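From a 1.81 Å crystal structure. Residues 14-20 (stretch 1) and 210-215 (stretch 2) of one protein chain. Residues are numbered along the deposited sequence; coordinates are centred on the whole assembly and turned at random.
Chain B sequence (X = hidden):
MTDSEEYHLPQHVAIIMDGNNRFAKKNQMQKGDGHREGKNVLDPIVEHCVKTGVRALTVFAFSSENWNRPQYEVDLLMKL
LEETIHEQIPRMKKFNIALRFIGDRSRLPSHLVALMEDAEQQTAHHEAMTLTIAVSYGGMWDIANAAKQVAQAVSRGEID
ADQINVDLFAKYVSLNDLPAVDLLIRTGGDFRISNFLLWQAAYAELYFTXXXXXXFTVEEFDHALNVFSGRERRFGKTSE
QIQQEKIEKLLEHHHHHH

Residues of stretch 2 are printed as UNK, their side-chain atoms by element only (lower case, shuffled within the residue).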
# COMPACT_ATOMS: atom_id res chain seq x y z
N ALA B 14 -11.03 -6.25 2.84
CA ALA B 14 -10.07 -7.22 2.33
C ALA B 14 -9.50 -7.98 3.51
O ALA B 14 -9.31 -7.41 4.58
CB ALA B 14 -8.94 -6.55 1.55
N ILE B 15 -9.21 -9.27 3.32
CA ILE B 15 -8.69 -10.11 4.41
C ILE B 15 -7.50 -10.92 3.92
O ILE B 15 -7.59 -11.65 2.92
CB ILE B 15 -9.76 -11.06 4.97
CG1 ILE B 15 -11.02 -10.28 5.35
CG2 ILE B 15 -9.20 -11.79 6.20
CD1 ILE B 15 -12.13 -11.17 5.95
N ILE B 16 -6.39 -10.83 4.66
CA ILE B 16 -5.26 -11.74 4.52
C ILE B 16 -5.46 -12.83 5.55
O ILE B 16 -5.34 -12.58 6.76
CB ILE B 16 -3.93 -11.02 4.73
CG1 ILE B 16 -3.77 -9.93 3.67
CG2 ILE B 16 -2.76 -12.00 4.67
CD1 ILE B 16 -2.53 -9.08 3.93
N MET B 17 -5.81 -14.02 5.08
CA MET B 17 -6.14 -15.17 5.92
C MET B 17 -4.83 -15.89 6.20
O MET B 17 -4.32 -16.61 5.34
CB MET B 17 -7.15 -16.06 5.20
CG MET B 17 -8.40 -15.32 4.72
SD MET B 17 -9.54 -16.37 3.76
CE MET B 17 -8.59 -16.65 2.26
N ASP B 18 -4.30 -15.73 7.41
CA ASP B 18 -3.00 -16.28 7.76
C ASP B 18 -3.11 -17.01 9.09
O ASP B 18 -3.70 -16.49 10.04
CB ASP B 18 -1.95 -15.16 7.82
CG ASP B 18 -0.54 -15.68 8.06
OD1 ASP B 18 -0.30 -16.90 7.86
OD2 ASP B 18 0.31 -14.86 8.45
N GLY B 19 -2.48 -18.18 9.16
CA GLY B 19 -2.56 -19.04 10.32
C GLY B 19 -1.25 -19.63 10.79
O GLY B 19 -1.25 -20.49 11.68
N ASN B 20 -0.15 -19.26 10.13
CA ASN B 20 1.21 -19.66 10.50
C ASN B 20 1.48 -21.11 10.10
O ASN B 20 2.57 -21.43 9.62
CB ASN B 20 1.45 -19.48 12.01
CG ASN B 20 2.92 -19.55 12.38
OD1 ASN B 20 3.79 -19.14 11.61
ND2 ASN B 20 3.20 -20.09 13.56
N UNK B 210 -3.56 -11.02 16.35
CA UNK B 210 -2.80 -12.23 16.61
C UNK B 210 -3.60 -13.50 16.36
O UNK B 210 -3.01 -14.58 16.25
c UNK B 210 -2.30 -12.27 18.06
o UNK B 210 -0.73 -10.61 17.40
c UNK B 210 -1.22 -11.26 18.35
o UNK B 210 -0.86 -11.12 19.54
N UNK B 211 -4.93 -13.40 16.29
CA UNK B 211 -5.76 -14.57 16.07
C UNK B 211 -5.35 -15.28 14.79
O UNK B 211 -5.19 -14.64 13.74
o UNK B 211 -7.64 -13.54 17.22
c UNK B 211 -7.23 -14.16 15.99
c UNK B 211 -8.12 -15.36 15.68
N UNK B 212 -5.14 -16.60 14.87
CA UNK B 212 -4.87 -17.37 13.66
C UNK B 212 -6.16 -17.55 12.88
O UNK B 212 -7.24 -17.69 13.47
c UNK B 212 -1.93 -17.79 14.26
c UNK B 212 -4.25 -18.73 14.01
c UNK B 212 -3.00 -18.68 14.89
c UNK B 212 -2.46 -20.10 15.18
N UNK B 213 -6.05 -17.56 11.54
CA UNK B 213 -7.24 -17.62 10.70
C UNK B 213 -8.22 -18.74 11.05
O UNK B 213 -9.43 -18.47 11.10
c UNK B 213 -9.18 -15.44 8.57
c UNK B 213 -10.27 -14.69 8.14
c UNK B 213 -11.14 -16.52 6.84
c UNK B 213 -11.23 -15.23 7.29
n UNK B 213 -9.71 -18.57 6.97
c UNK B 213 -9.07 -16.76 8.12
c UNK B 213 -8.10 -17.79 8.33
c UNK B 213 -8.55 -18.88 7.62
c UNK B 213 -10.06 -17.28 7.26
c UNK B 213 -6.87 -17.71 9.21
N UNK B 214 -7.79 -19.99 11.28
CA UNK B 214 -8.78 -21.04 11.61
C UNK B 214 -9.60 -20.74 12.84
O UNK B 214 -10.70 -21.29 13.00
c UNK B 214 -6.69 -22.04 11.04
c UNK B 214 -7.93 -22.30 11.79
c UNK B 214 -6.44 -20.57 11.16
N UNK B 215 -9.11 -19.87 13.72
CA UNK B 215 -9.83 -19.50 14.93
C UNK B 215 -10.50 -18.14 14.80
O UNK B 215 -11.03 -17.64 15.79
c UNK B 215 -8.55 -20.89 16.62
c UNK B 215 -8.87 -19.50 16.12
o UNK B 215 -7.01 -21.80 18.20
c UNK B 215 -7.19 -20.95 17.30
o UNK B 215 -6.32 -20.13 16.94

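Position 210 carries four side-chain atoms, two carbons and two oxygens, with both oxygens on the second carbon. A carboxylate bonded directly to CB is aspartate, so this is D210. Its nearest side-chain approach to stretch 1 is 9.2 Å, from D210 CB to D18 O, too far to take part in the contact.

Position 211 has three side-chain atoms: CB bears one oxygen and one carbon. That branch at CB, with a hydroxyl and a methyl, defines threonine, T211. Its CA-to-CB bond points away from stretch 1, and the hydroxyl is hydrogen-bonded elsewhere in the structure. What comes near is backbone, with D18 O 4.4 Å from T211 O.

Position 212 shows four carbons and no heteroatom. The chain forks at the second carbon, not at CB, which separates leucine from isoleucine; the residue is L212. Chi1 is m and chi2 is t, and the CA-to-CB bond runs sideways to stretch 1. The methyls lie along the loop of stretch 1: L212 CD1 is 3.7 Å from G19 O, and L212 CD2 is 4.4 Å from N20 CB. The backbones are also close, the CA atoms of G19 and L212 being 4.4 Å apart.

Position 213 has ten side-chain atoms, nine carbons and one nitrogen. One carbon leads to fused five- and six-membered rings, with the nitrogen in the smaller ring, an indole, so the residue is tryptophan, W213. With chi1 t and its CA-to-CB bond toward stretch 1, the side chain reaches the strand. M17 CG stands 3.5 Å from the centroid of the six-membered ring and only 8° off its normal, a CH-pi contact over the face. The sulfur is more oblique: M17 SD is 4.0 Å from the same centroid at 34° off the normal, and 3.5 Å from W213 CZ2. I15 CG2 packs 3.6 Å from W213 CZ3.

Position 214 has three carbons that close a ring onto the backbone nitrogen, which can only be proline, P214. Its ring is puckered C-gamma exo. P214 CD is 4.3 Å from G19 CA; an ideal CB built on G19 would come to 3.1 Å from P214 CD, so the absence of a side chain there relieves a tight approach.

Position 215 has three carbons and two oxygens, both oxygens on the third carbon. The extra methylene relative to aspartate makes it glutamate, E215. It does not touch stretch 1, but E215 N donates to L212 O at 2.9 Å, closing the turn that contains W213 and P214.

The contact buries 327 Å² in all, and W213 supplies the largest share. Its indole packs against I15 and M17, two residues whose CA-to-CB bonds both point toward stretch 2, while that of the intervening I16 points away. One hydrogen bond joins the stretches, from W213 N to D18 O at 3.0 Å and 150°. It ties the backbone of the very residue whose ring lies against the strand, so polar anchoring and apolar packing converge on W213.

Stretch 2 (210-215) DTLWPE
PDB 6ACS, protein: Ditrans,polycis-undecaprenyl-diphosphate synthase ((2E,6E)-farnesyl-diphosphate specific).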